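Local coordinates for protein catalase (PDB 4B7H) that breaks down hydrogen peroxide to water and oxygen at a haem iron, carries bound NADPH, and is inhibited by nitric oxide, at residues T146-D151 with H188-L193; R182-A187 with D450-Q455; R287-D292 with A442-H447. All coordinates share one frame; numbering follows the deposited sequence.

The three contacts lie on the same side of the chain's centre, at the NADPH-bearing end of the catalase fold. Contact 1 joins the loop after strand 135-142 to helix 187-194; contact 2 brings the turn before that helix against the start of helix 454-463, and the centres of contacts 1 and 2 are about 8 Å apart. Contact 3, centred about 13 Å from contact 2, ties the loop between strands 270-279 and 305-314 to the loop before helix 454-463. Along the chain, contacts 1 and 2 interleave and contact 3 nests inside contact 2. Arg150 of contact 1 forms salt bridges with Asp452 of contact 2 and Asp292 of contact 3. Together they hold the start of helix 454-463 beside the nucleotide, and contacts 2 and 3 both touch the third subunit.

Contact 1. Residues T146-D151 with H188-L193; sequences TFFLRD and HQVTYL. With NDP (NADPH dihydro-nicotinamide-adenine-dinucleotide phosphate), chain H.
Carbon over ring face is the theme where Phe148 meets Gln189 and Thr146 meets His188. Gln189 CG, anti to its backbone N (chi1 176°), sits 3.4 Å from the Phe148 ring centroid in a CH-pi contact, almost on the ring normal. Thr146 CG2 takes the matching place over the His188 imidazole, 3.9 Å from its centroid. Two apolar groups meet the rim of the Phe148 ring: Val190 CG2 at CD1 (3.8 Å) and Leu193 CD2 near CZ.

The polar contacts run through water and ligand. One water donates to Phe147 O and accepts from Gln189 N at 2.9 Å, bridging loop and helix. The polar ends turn elsewhere: Gln189 OE1 bonds to Thr144 and Thr146 OG1 to Leu293 O. His188 NE2 shares a hydrogen bond of 2.7 Å with the NADPH ribose O2D, while His188 ND1 is held by Thr294 O. Tyr192 CE2 comes within 3.5 Å of the adenine C2A.

Phe147, next to Thr146 in the loop, touches the haem. The methyl over one imidazole face and bonds at both ring nitrogens should limit rotation of His188 and keep NE2 on the ribose O2D; the nucleotide-binding helix thus packs on a haem-contacting loop.

Contact 2. Residues R182-A187 with D450-Q455; sequences RAPESA and DDDFIQ. With NDP (NADPH dihydro-nicotinamide-adenine-dinucleotide phosphate), chain H.
Asp452 and Phe453 both turn CG anti to their own carbonyl carbon (chi1 -67° and -63°), which sets each CG on the side of the turn formed by Pro184, Glu185 and Ala187. Asp452 CB rests 3.4 Å from Pro184 O. Beyond it, the carboxylate spreads over the start of Glu185: OD1 faces Glu185 CA and CB, while OD2 lies near Pro184 CG (3.6 Å) and the Glu185 backbone N. The phenyl ring is met obliquely by two apolar groups, Ala187 CB at Phe453 CE1 (3.6 Å) and Pro184 CB at CZ, and Asp452 CB lies above one face of the same ring, offset toward its rim.

Phe453 occupies the N-cap position of helix 454-463. Asp451 OD1 accepts from Ile454 N at 2.7 Å on its syn lone pair and more weakly from Phe453 N, an Asx motif at the helix start. The contact thus sets the start of helix 454-463, in the catalase-related immune-responsive family region, against the turn between helices 173-182 and 187-194. One water donates to Glu185 O and to Asp452 O, each at 2.7 Å, giving both backbone carbonyls a partner and linking the segments.

Glu185 OE1 and Asp452 OD2 stand 4.7 Å apart, like charges whose repulsion is probably eased by their separate partners. Asp452 OD1 forms a salt bridge with Arg150, and its OD2 is bonded to Ser417 of the third subunit; Glu185 OE1 is bonded to Ser415 of that subunit. Gln455, the second residue of the helix, accepts at its backbone O a weak bond of 3.1 Å from the NADPH ribose O3D, and Gln455 OE1 is held by Thr296 N.

Contact 3. Residues R287-D292 with A442-H447; sequences RWNPFD and AAYVKH
Asn289 reaches Val445 O with its amide and passes the edge of the Tyr444 ring, while its CA lies over the face of His447. That CA stands 3.6 Å from the imidazole centroid, a CH-pi contact. From there CB touches His447 CD2 at 3.7 Å. CG, anti to the backbone N (chi1 -174°), lies near Val445 O and Tyr444 CD2. At the tip the two atoms divide their work. OD1 accepts from Phe291 N at 2.8 Å in the carbonyl plane, an Asx turn at the head of the type I beta turn 289-292. ND2 donates to Val445 O at 2.9 Å (166° at the hydrogen), in the plane of its own amide, and also to a water that accepts from Val445 N. Amide and Tyr444 ring planes are 78° apart.

Pro290 CD meets His447 CE1 at 3.5 Å, and Tyr444 CE2 approaches Phe291 O. Outside partners secure the rings: Tyr444 OH bonds to Arg150 O, His447 ND1 to Tyr286 O.

With OD1 accepting within its own turn and ND2 donating across the contact, the amide is probably fixed in orientation, so that one side chain joins the 289-292 turn to the loop that precedes helix 454-463.

Contact 1. Residues T146-D151 with H188-L193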
loop_
_atom_site.group_PDB
_atom_site.type_symbol
_atom_site.label_atom_id
_atom_site.label_comp_id
_atom_site.label_asym_id
_atom_site.label_seq_id
_atom_site.Cartn_x
_atom_site.Cartn_y
_atom_site.Cartn_z
ATOM N N THR A 146 7.891 31.410 -15.297
ATOM C CA THR A 146 8.890 30.542 -15.911
ATOM C C THR A 146 9.296 29.431 -14.930
ATOM O O THR A 146 8.649 29.254 -13.901
ATOM C CB THR A 146 10.097 31.391 -16.422
ATOM O OG1 THR A 146 10.997 30.577 -17.178
ATOM C CG2 THR A 146 10.835 32.066 -15.266
ATOM N N PHE A 147 10.334 28.662 -15.249
ATOM C CA PHE A 147 10.795 27.608 -14.343
ATOM C C PHE A 147 12.244 27.263 -14.660
ATOM O O PHE A 147 12.815 27.797 -15.614
ATOM C CB PHE A 147 9.902 26.374 -14.451
ATOM C CG PHE A 147 9.946 25.466 -13.238
ATOM C CD1 PHE A 147 9.463 25.902 -12.014
ATOM C CD2 PHE A 147 10.422 24.164 -13.343
ATOM C CE1 PHE A 147 9.479 25.064 -10.891
ATOM C CE2 PHE A 147 10.443 23.320 -12.230
ATOM C CZ PHE A 147 9.960 23.771 -11.007
ATOM N N PHE A 148 12.813 26.353 -13.870
ATOM C CA PHE A 148 14.248 26.093 -13.858
ATOM C C PHE A 148 14.768 25.261 -15.028
ATOM O O PHE A 148 15.979 25.230 -15.262
ATOM C CB PHE A 148 14.638 25.332 -12.585
ATOM C CG PHE A 148 14.275 26.030 -11.297
ATOM C CD1 PHE A 148 15.176 26.892 -10.679
ATOM C CD2 PHE A 148 13.055 25.774 -10.673
ATOM C CE1 PHE A 148 14.855 27.513 -9.469
ATOM C CE2 PHE A 148 12.729 26.393 -9.460
ATOM C CZ PHE A 148 13.633 27.255 -8.862
ATOM N N LEU A 149 13.877 24.546 -15.719
ATOM C CA LEU A 149 14.311 23.521 -16.676
ATOM C C LEU A 149 13.412 23.490 -17.891
ATOM O O LEU A 149 12.290 24.003 -17.844
ATOM C CB LEU A 149 14.290 22.133 -16.032
ATOM C CG LEU A 149 15.111 21.894 -14.766
ATOM C CD1 LEU A 149 14.671 20.591 -14.117
ATOM C CD2 LEU A 149 16.614 21.890 -15.071
ATOM N N ARG A 150 13.901 22.886 -18.977
ATOM C CA ARG A 150 13.101 22.730 -20.193
ATOM C C ARG A 150 12.938 21.272 -20.616
ATOM O O ARG A 150 12.461 20.980 -21.722
ATOM C CB ARG A 150 13.669 23.578 -21.348
ATOM C CG ARG A 150 15.078 23.198 -21.801
ATOM C CD ARG A 150 15.586 24.141 -22.900
ATOM N NE ARG A 150 15.799 25.500 -22.396
ATOM C CZ ARG A 150 16.983 26.048 -22.117
ATOM N NH1 ARG A 150 18.114 25.366 -22.294
ATOM N NH2 ARG A 150 17.031 27.296 -21.665
ATOM N N ASP A 151 13.305 20.347 -19.739
ATOM C CA ASP A 151 13.109 18.940 -20.056
ATOM C C ASP A 151 12.826 18.165 -18.781
ATOM O O ASP A 151 13.575 18.260 -17.806
ATOM C CB ASP A 151 14.344 18.395 -20.781
ATOM C CG ASP A 151 14.053 17.147 -21.584
ATOM O OD1 ASP A 151 13.437 16.223 -21.014
ATOM O OD2 ASP A 151 14.446 17.082 -22.778
ATOM N N HIS A 188 17.226 31.788 -15.587
ATOM C CA HIS A 188 16.063 32.669 -15.568
ATOM C C HIS A 188 15.302 32.549 -14.256
ATOM O O HIS A 188 15.074 33.548 -13.561
ATOM C CB HIS A 188 15.129 32.404 -16.753
ATOM C CG HIS A 188 14.144 33.505 -16.990
ATOM N ND1 HIS A 188 13.242 33.489 -18.030
ATOM C CD2 HIS A 188 13.921 34.660 -16.318
ATOM C CE1 HIS A 188 12.506 34.587 -17.990
ATOM N NE2 HIS A 188 12.904 35.318 -16.963
ATOM N N GLN A 189 14.934 31.326 -13.894
ATOM C CA GLN A 189 14.140 31.147 -12.689
ATOM C C GLN A 189 14.933 31.407 -11.408
ATOM O O GLN A 189 14.376 31.912 -10.429
ATOM C CB GLN A 189 13.488 29.764 -12.644
ATOM C CG GLN A 189 12.727 29.514 -11.353
ATOM C CD GLN A 189 11.627 30.531 -11.108
ATOM O OE1 GLN A 189 11.069 31.095 -12.048
ATOM N NE2 GLN A 189 11.289 30.750 -9.840
ATOM N N VAL A 190 16.226 31.088 -11.403
ATOM C CA VAL A 190 17.016 31.364 -10.208
ATOM C C VAL A 190 17.106 32.875 -9.953
ATOM O O VAL A 190 17.038 33.321 -8.803
ATOM C CB VAL A 190 18.402 30.691 -10.252
ATOM C CG1 VAL A 190 19.224 31.085 -9.044
ATOM C CG2 VAL A 190 18.239 29.175 -10.297
ATOM N N THR A 191 17.193 33.669 -11.019
ATOM C CA THR A 191 17.200 35.123 -10.864
ATOM C C THR A 191 15.874 35.610 -10.264
ATOM O O THR A 191 15.857 36.462 -9.370
ATOM C CB THR A 191 17.489 35.805 -12.209
ATOM O OG1 THR A 191 18.751 35.347 -12.703
ATOM C CG2 THR A 191 17.539 37.318 -12.054
ATOM N N TYR A 192 14.765 35.043 -10.733
ATOM C CA TYR A 192 13.449 35.367 -10.184
ATOM C C TYR A 192 13.343 34.941 -8.712
ATOM O O TYR A 192 12.866 35.699 -7.860
ATOM C CB TYR A 192 12.388 34.676 -11.040
ATOM C CG TYR A 192 10.943 35.065 -10.828
ATOM C CD1 TYR A 192 10.193 34.505 -9.797
ATOM C CD2 TYR A 192 10.303 35.936 -11.709
ATOM C CE1 TYR A 192 8.854 34.834 -9.623
ATOM C CE2 TYR A 192 8.959 36.267 -11.543
ATOM C CZ TYR A 192 8.245 35.712 -10.498
ATOM O OH TYR A 192 6.914 36.039 -10.349
ATOM N N LEU A 193 13.799 33.723 -8.426
ATOM C CA LEU A 193 13.748 33.144 -7.082
ATOM C C LEU A 193 14.580 33.933 -6.066
ATOM O O LEU A 193 14.194 34.089 -4.900
ATOM C CB LEU A 193 14.243 31.695 -7.125
ATOM C CG LEU A 193 14.462 30.991 -5.783
ATOM C CD1 LEU A 193 13.146 30.766 -5.030
ATOM C CD2 LEU A 193 15.221 29.681 -5.984
HETATM P PA NDP H . 7.567 43.991 -19.010
HETATM O O1A NDP H . 8.119 45.285 -18.538
HETATM O O2A NDP H . 6.365 44.156 -19.875
HETATM O O5B NDP H . 7.200 43.107 -17.726
HETATM C C5B NDP H . 8.125 42.959 -16.676
HETATM C C4B NDP H . 7.486 42.021 -15.665
HETATM O O4B NDP H . 8.394 41.805 -14.594
HETATM C C3B NDP H . 6.203 42.621 -15.087
HETATM O O3B NDP H . 5.199 41.626 -15.015
HETATM C C2B NDP H . 6.654 43.074 -13.710
HETATM O O2B NDP H . 5.630 43.181 -12.740
HETATM C C1B NDP H . 7.688 42.003 -13.393
HETATM N N9A NDP H . 8.525 42.327 -12.220
HETATM C C8A NDP H . 8.657 43.543 -11.598
HETATM N N7A NDP H . 9.496 43.405 -10.547
HETATM C C5A NDP H . 9.900 42.112 -10.484
HETATM C C6A NDP H . 10.750 41.434 -9.612
HETATM N N6A NDP H . 11.065 41.968 -8.432
HETATM N N1A NDP H . 10.983 40.093 -9.813
HETATM C C2A NDP H . 10.373 39.425 -10.856
HETATM N N3A NDP H . 9.528 40.102 -11.714
HETATM C C4A NDP H . 9.295 41.425 -11.529
HETATM O O3 NDP H . 8.755 43.182 -19.759
HETATM P PN NDP H . 8.606 41.718 -20.429
HETATM O O1N NDP H . 7.214 41.206 -20.281
HETATM O O2N NDP H . 9.239 41.812 -21.767
HETATM O O5D NDP H . 9.572 40.805 -19.521
HETATM C C5D NDP H . 10.822 41.306 -19.086
HETATM C C4D NDP H . 11.363 40.416 -17.986
HETATM O O4D NDP H . 10.474 40.461 -16.888
HETATM C C3D NDP H . 11.434 38.963 -18.431
HETATM O O3D NDP H . 12.707 38.651 -18.978
HETATM C C2D NDP H . 11.125 38.203 -17.153
HETATM O O2D NDP H . 12.320 37.907 -16.484
HETATM C C1D NDP H . 10.344 39.181 -16.281
HETATM N N1N NDP H . 8.917 38.806 -16.178
HETATM C C2N NDP H . 8.235 38.492 -17.318
HETATM C C3N NDP H . 6.895 38.136 -17.306
HETATM C C7N NDP H . 6.247 37.792 -18.607
HETATM O O7N NDP H . 5.187 36.880 -18.604
HETATM N N7N NDP H . 6.694 38.332 -19.736
HETATM C C4N NDP H . 6.090 38.073 -16.025
HETATM C C5N NDP H . 6.932 38.436 -14.835
HETATM C C6N NDP H . 8.279 38.776 -14.962
HETATM P P2B NDP H . 4.905 44.598 -12.460
HETATM O O1X NDP H . 5.978 45.613 -12.127
HETATM O O2X NDP H . 4.143 44.991 -13.707
HETATM O O3X NDP H . 3.957 44.385 -11.293
HETATM O O HOH W 1 15.235 29.170 -15.774
#

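Contact 2. Residues R182-A187 with D450-Q455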
loop_
_atom_site.group_PDB
_atom_site.type_symbol
_atom_site.label_atom_id
_atom_site.label_comp_id
_atom_site.label_asym_id
_atom_site.label_seq_id
_atom_site.Cartn_x
_atom_site.Cartn_y
_atom_site.Cartn_z
ATOM N N ARG A 182 25.613 23.795 -13.168
ATOM C CA ARG A 182 25.835 22.773 -14.183
ATOM C C ARG A 182 24.612 22.604 -15.085
ATOM O O ARG A 182 24.688 21.948 -16.123
ATOM C CB ARG A 182 26.263 21.449 -13.542
ATOM C CG ARG A 182 27.645 21.530 -12.898
ATOM C CD ARG A 182 28.087 20.222 -12.233
ATOM N NE ARG A 182 29.398 20.417 -11.630
ATOM C CZ ARG A 182 30.542 20.339 -12.303
ATOM N NH1 ARG A 182 30.534 20.034 -13.597
ATOM N NH2 ARG A 182 31.693 20.570 -11.686
ATOM N N ALA A 183 23.494 23.219 -14.694
ATOM C CA ALA A 183 22.284 23.260 -15.515
ATOM C C ALA A 183 21.916 24.720 -15.736
ATOM O O ALA A 183 20.941 25.214 -15.168
ATOM C CB ALA A 183 21.135 22.511 -14.823
ATOM N N PRO A 184 22.702 25.428 -16.562
ATOM C CA PRO A 184 22.569 26.881 -16.696
ATOM C C PRO A 184 21.233 27.336 -17.267
ATOM O O PRO A 184 20.924 28.523 -17.169
ATOM C CB PRO A 184 23.721 27.261 -17.637
ATOM C CG PRO A 184 24.034 25.993 -18.390
ATOM C CD PRO A 184 23.803 24.899 -17.386
ATOM N N GLU A 185 20.449 26.424 -17.839
ATOM C CA GLU A 185 19.078 26.756 -18.225
ATOM C C GLU A 185 18.262 27.269 -17.026
ATOM O O GLU A 185 17.227 27.932 -17.206
ATOM C CB GLU A 185 18.376 25.557 -18.876
ATOM C CG GLU A 185 18.199 24.331 -17.976
ATOM C CD GLU A 185 19.268 23.280 -18.207
ATOM O OE1 GLU A 185 20.464 23.645 -18.251
ATOM O OE2 GLU A 185 18.914 22.085 -18.367
ATOM N N SER A 186 18.743 26.974 -15.813
ATOM C CA SER A 186 18.120 27.424 -14.565
ATOM C C SER A 186 18.229 28.930 -14.301
ATOM O O SER A 186 17.562 29.448 -13.407
ATOM C CB SER A 186 18.746 26.677 -13.380
ATOM O OG SER A 186 20.111 27.048 -13.199
ATOM N N ALA A 187 19.066 29.634 -15.061
ATOM C CA ALA A 187 19.386 31.018 -14.720
ATOM C C ALA A 187 18.172 31.951 -14.667
ATOM O O ALA A 187 18.091 32.813 -13.793
ATOM C CB ALA A 187 20.461 31.566 -15.643
ATOM N N ASP A 450 17.483 32.771 -28.447
ATOM C CA ASP A 450 17.507 31.706 -27.447
ATOM C C ASP A 450 18.902 31.490 -26.871
ATOM O O ASP A 450 19.836 31.147 -27.594
ATOM C CB ASP A 450 17.021 30.377 -28.038
ATOM C CG ASP A 450 15.523 30.337 -28.266
ATOM O OD1 ASP A 450 14.782 31.107 -27.620
ATOM O OD2 ASP A 450 15.085 29.501 -29.080
ATOM N N ASP A 451 19.023 31.687 -25.563
ATOM C CA ASP A 451 20.185 31.249 -24.793
ATOM C C ASP A 451 19.704 31.092 -23.350
ATOM O O ASP A 451 18.515 31.279 -23.071
ATOM C CB ASP A 451 21.373 32.229 -24.916
ATOM C CG ASP A 451 21.315 33.375 -23.915
ATOM O OD1 ASP A 451 20.211 33.828 -23.557
ATOM O OD2 ASP A 451 22.391 33.824 -23.474
ATOM N N ASP A 452 20.606 30.769 -22.431
ATOM C CA ASP A 452 20.199 30.532 -21.044
ATOM C C ASP A 452 20.189 31.787 -20.174
ATOM O O ASP A 452 19.680 31.755 -19.056
ATOM C CB ASP A 452 21.102 29.481 -20.392
ATOM C CG ASP A 452 20.931 28.100 -20.997
ATOM O OD1 ASP A 452 19.838 27.802 -21.530
ATOM O OD2 ASP A 452 21.883 27.297 -20.924
ATOM N N PHE A 453 20.741 32.887 -20.678
ATOM C CA PHE A 453 21.012 34.041 -19.832
ATOM C C PHE A 453 20.365 35.366 -20.226
ATOM O O PHE A 453 20.303 36.272 -19.400
ATOM C CB PHE A 453 22.526 34.250 -19.694
ATOM C CG PHE A 453 23.222 33.109 -19.020
ATOM C CD1 PHE A 453 23.140 32.953 -17.647
ATOM C CD2 PHE A 453 23.941 32.178 -19.762
ATOM C CE1 PHE A 453 23.778 31.896 -17.019
ATOM C CE2 PHE A 453 24.570 31.112 -19.143
ATOM C CZ PHE A 453 24.492 30.976 -17.765
ATOM N N ILE A 454 19.897 35.500 -21.465
ATOM C CA ILE A 454 19.422 36.810 -21.914
ATOM C C ILE A 454 18.202 37.304 -21.136
ATOM O O ILE A 454 18.139 38.471 -20.746
ATOM C CB ILE A 454 19.189 36.881 -23.450
ATOM C CG1 ILE A 454 18.986 38.336 -23.886
ATOM C CG2 ILE A 454 18.010 36.004 -23.886
ATOM C CD1 ILE A 454 20.124 39.245 -23.488
ATOM N N GLN A 455 17.239 36.425 -20.884
ATOM C CA GLN A 455 16.030 36.866 -20.196
ATOM C C GLN A 455 16.240 37.324 -18.741
ATOM O O GLN A 455 15.719 38.365 -18.359
ATOM C CB GLN A 455 14.891 35.848 -20.343
ATOM C CG GLN A 455 14.332 35.789 -21.775
ATOM C CD GLN A 455 12.947 35.196 -21.830
ATOM O OE1 GLN A 455 12.540 34.473 -20.929
ATOM N NE2 GLN A 455 12.209 35.502 -22.884
HETATM P PA NDP H . 7.567 43.991 -19.010
HETATM O O1A NDP H . 8.119 45.285 -18.538
HETATM O O2A NDP H . 6.365 44.156 -19.875
HETATM O O5B NDP H . 7.200 43.107 -17.726
HETATM C C5B NDP H . 8.125 42.959 -16.676
HETATM C C4B NDP H . 7.486 42.021 -15.665
HETATM O O4B NDP H . 8.394 41.805 -14.594
HETATM C C3B NDP H . 6.203 42.621 -15.087
HETATM O O3B NDP H . 5.199 41.626 -15.015
HETATM C C2B NDP H . 6.654 43.074 -13.710
HETATM O O2B NDP H . 5.630 43.181 -12.740
HETATM C C1B NDP H . 7.688 42.003 -13.393
HETATM N N9A NDP H . 8.525 42.327 -12.220
HETATM C C8A NDP H . 8.657 43.543 -11.598
HETATM N N7A NDP H . 9.496 43.405 -10.547
HETATM C C5A NDP H . 9.900 42.112 -10.484
HETATM C C6A NDP H . 10.750 41.434 -9.612
HETATM N N6A NDP H . 11.065 41.968 -8.432
HETATM N N1A NDP H . 10.983 40.093 -9.813
HETATM C C2A NDP H . 10.373 39.425 -10.856
HETATM N N3A NDP H . 9.528 40.102 -11.714
HETATM C C4A NDP H . 9.295 41.425 -11.529
HETATM O O3 NDP H . 8.755 43.182 -19.759
HETATM P PN NDP H . 8.606 41.718 -20.429
HETATM O O1N NDP H . 7.214 41.206 -20.281
HETATM O O2N NDP H . 9.239 41.812 -21.767
HETATM O O5D NDP H . 9.572 40.805 -19.521
HETATM C C5D NDP H . 10.822 41.306 -19.086
HETATM C C4D NDP H . 11.363 40.416 -17.986
HETATM O O4D NDP H . 10.474 40.461 -16.888
HETATM C C3D NDP H . 11.434 38.963 -18.431
HETATM O O3D NDP H . 12.707 38.651 -18.978
HETATM C C2D NDP H . 11.125 38.203 -17.153
HETATM O O2D NDP H . 12.320 37.907 -16.484
HETATM C C1D NDP H . 10.344 39.181 -16.281
HETATM N N1N NDP H . 8.917 38.806 -16.178
HETATM C C2N NDP H . 8.235 38.492 -17.318
HETATM C C3N NDP H . 6.895 38.136 -17.306
HETATM C C7N NDP H . 6.247 37.792 -18.607
HETATM O O7N NDP H . 5.187 36.880 -18.604
HETATM N N7N NDP H . 6.694 38.332 -19.736
HETATM C C4N NDP H . 6.090 38.073 -16.025
HETATM C C5N NDP H . 6.932 38.436 -14.835
HETATM C C6N NDP H . 8.279 38.776 -14.962
HETATM P P2B NDP H . 4.905 44.598 -12.460
HETATM O O1X NDP H . 5.978 45.613 -12.127
HETATM O O2X NDP H . 4.143 44.991 -13.707
HETATM O O3X NDP H . 3.957 44.385 -11.293
HETATM O O HOH W 2 17.422 30.409 -18.343
#

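Contact 3. Residues R287-D292 with A442-H447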
loop_
_atom_site.group_PDB
_atom_site.type_symbol
_atom_site.label_atom_id
_atom_site.label_comp_id
_atom_site.label_asym_id
_atom_site.label_seq_id
_atom_site.Cartn_x
_atom_site.Cartn_y
_atom_site.Cartn_z
ATOM N N ARG A 287 11.031 35.720 -31.503
ATOM C CA ARG A 287 12.457 35.874 -31.190
ATOM C C ARG A 287 12.961 34.808 -30.211
ATOM O O ARG A 287 14.152 34.480 -30.202
ATOM C CB ARG A 287 12.756 37.291 -30.672
ATOM C CG ARG A 287 12.056 37.622 -29.360
ATOM C CD ARG A 287 12.301 39.057 -28.904
ATOM N NE ARG A 287 13.693 39.287 -28.533
ATOM C CZ ARG A 287 14.093 40.271 -27.733
ATOM N NH1 ARG A 287 13.200 41.113 -27.221
ATOM N NH2 ARG A 287 15.382 40.413 -27.440
ATOM N N TRP A 288 12.050 34.280 -29.392
ATOM C CA TRP A 288 12.348 33.170 -28.485
ATOM C C TRP A 288 11.513 31.951 -28.845
ATOM O O TRP A 288 10.419 32.082 -29.404
ATOM C CB TRP A 288 12.084 33.571 -27.028
ATOM C CG TRP A 288 13.113 34.507 -26.498
ATOM C CD1 TRP A 288 14.449 34.260 -26.361
ATOM C CD2 TRP A 288 12.904 35.857 -26.047
ATOM N NE1 TRP A 288 15.081 35.369 -25.846
ATOM C CE2 TRP A 288 14.157 36.359 -25.639
ATOM C CE3 TRP A 288 11.781 36.678 -25.934
ATOM C CZ2 TRP A 288 14.317 37.656 -25.133
ATOM C CZ3 TRP A 288 11.940 37.962 -25.428
ATOM C CH2 TRP A 288 13.199 38.439 -25.038
ATOM N N ASN A 289 12.009 30.761 -28.520
ATOM C CA ASN A 289 11.200 29.564 -28.720
ATOM C C ASN A 289 9.967 29.660 -27.825
ATOM O O ASN A 289 10.096 29.807 -26.608
ATOM C CB ASN A 289 12.003 28.308 -28.386
ATOM C CG ASN A 289 11.249 27.024 -28.713
ATOM O OD1 ASN A 289 10.144 26.797 -28.222
ATOM N ND2 ASN A 289 11.851 26.178 -29.542
ATOM N N PRO A 290 8.764 29.598 -28.422
ATOM C CA PRO A 290 7.553 29.881 -27.644
ATOM C C PRO A 290 7.113 28.723 -26.749
ATOM O O PRO A 290 6.173 28.894 -25.978
ATOM C CB PRO A 290 6.504 30.172 -28.726
ATOM C CG PRO A 290 6.970 29.419 -29.914
ATOM C CD PRO A 290 8.476 29.435 -29.862
ATOM N N PHE A 291 7.798 27.586 -26.846
ATOM C CA PHE A 291 7.438 26.377 -26.105
ATOM C C PHE A 291 8.473 26.008 -25.040
ATOM O O PHE A 291 8.329 24.993 -24.361
ATOM C CB PHE A 291 7.267 25.205 -27.077
ATOM C CG PHE A 291 6.398 25.527 -28.261
ATOM C CD1 PHE A 291 5.085 25.955 -28.079
ATOM C CD2 PHE A 291 6.891 25.400 -29.553
ATOM C CE1 PHE A 291 4.280 26.248 -29.174
ATOM C CE2 PHE A 291 6.091 25.692 -30.652
ATOM C CZ PHE A 291 4.784 26.115 -30.459
ATOM N N ASP A 292 9.524 26.823 -24.924
ATOM C CA ASP A 292 10.596 26.635 -23.947
ATOM C C ASP A 292 10.155 27.297 -22.656
ATOM O O ASP A 292 10.029 28.522 -22.593
ATOM C CB ASP A 292 11.878 27.294 -24.478
ATOM C CG ASP A 292 13.059 27.197 -23.515
ATOM O OD1 ASP A 292 12.901 26.752 -22.354
ATOM O OD2 ASP A 292 14.176 27.585 -23.929
ATOM N N ALA A 442 16.965 15.703 -28.985
ATOM C CA ALA A 442 17.403 16.887 -29.718
ATOM C C ALA A 442 17.201 18.162 -28.916
ATOM O O ALA A 442 16.369 18.210 -28.008
ATOM C CB ALA A 442 16.634 16.989 -31.029
ATOM N N ALA A 443 17.939 19.206 -29.270
ATOM C CA ALA A 443 17.672 20.537 -28.734
ATOM C C ALA A 443 16.295 21.027 -29.188
ATOM O O ALA A 443 15.746 20.529 -30.174
ATOM C CB ALA A 443 18.747 21.502 -29.197
ATOM N N TYR A 444 15.725 21.983 -28.458
ATOM C CA TYR A 444 14.567 22.713 -28.969
ATOM C C TYR A 444 14.973 23.437 -30.258
ATOM O O TYR A 444 16.151 23.766 -30.451
ATOM C CB TYR A 444 14.077 23.752 -27.955
ATOM C CG TYR A 444 13.242 23.222 -26.811
ATOM C CD1 TYR A 444 13.787 22.358 -25.866
ATOM C CD2 TYR A 444 11.913 23.610 -26.661
ATOM C CE1 TYR A 444 13.022 21.880 -24.803
ATOM C CE2 TYR A 444 11.145 23.139 -25.607
ATOM C CZ TYR A 444 11.707 22.272 -24.681
ATOM O OH TYR A 444 10.937 21.808 -23.632
ATOM N N VAL A 445 14.003 23.697 -31.133
ATOM C CA VAL A 445 14.258 24.526 -32.308
ATOM C C VAL A 445 14.856 25.857 -31.844
ATOM O O VAL A 445 14.353 26.477 -30.899
ATOM C CB VAL A 445 12.975 24.741 -33.140
ATOM C CG1 VAL A 445 13.225 25.708 -34.288
ATOM C CG2 VAL A 445 12.480 23.410 -33.666
ATOM N N LYS A 446 15.951 26.273 -32.479
ATOM C CA LYS A 446 16.692 27.437 -32.006
ATOM C C LYS A 446 16.156 28.707 -32.638
ATOM O O LYS A 446 16.254 28.904 -33.853
ATOM C CB LYS A 446 18.188 27.290 -32.295
ATOM C CG LYS A 446 19.066 28.343 -31.616
ATOM C CD LYS A 446 20.539 27.980 -31.735
ATOM C CE LYS A 446 21.428 28.957 -30.973
ATOM N NZ LYS A 446 21.574 30.251 -31.686
ATOM N N HIS A 447 15.589 29.568 -31.805
ATOM C CA HIS A 447 15.135 30.872 -32.253
ATOM C C HIS A 447 16.236 31.914 -32.046
ATOM O O HIS A 447 17.207 31.678 -31.325
ATOM C CB HIS A 447 13.839 31.268 -31.541
ATOM C CG HIS A 447 12.658 30.435 -31.933
ATOM N ND1 HIS A 447 11.452 30.983 -32.314
ATOM C CD2 HIS A 447 12.496 29.090 -31.993
ATOM C CE1 HIS A 447 10.602 30.013 -32.602
ATOM N NE2 HIS A 447 11.209 28.854 -32.413
HETATM O O HOH W 3 11.055 23.460 -30.345
#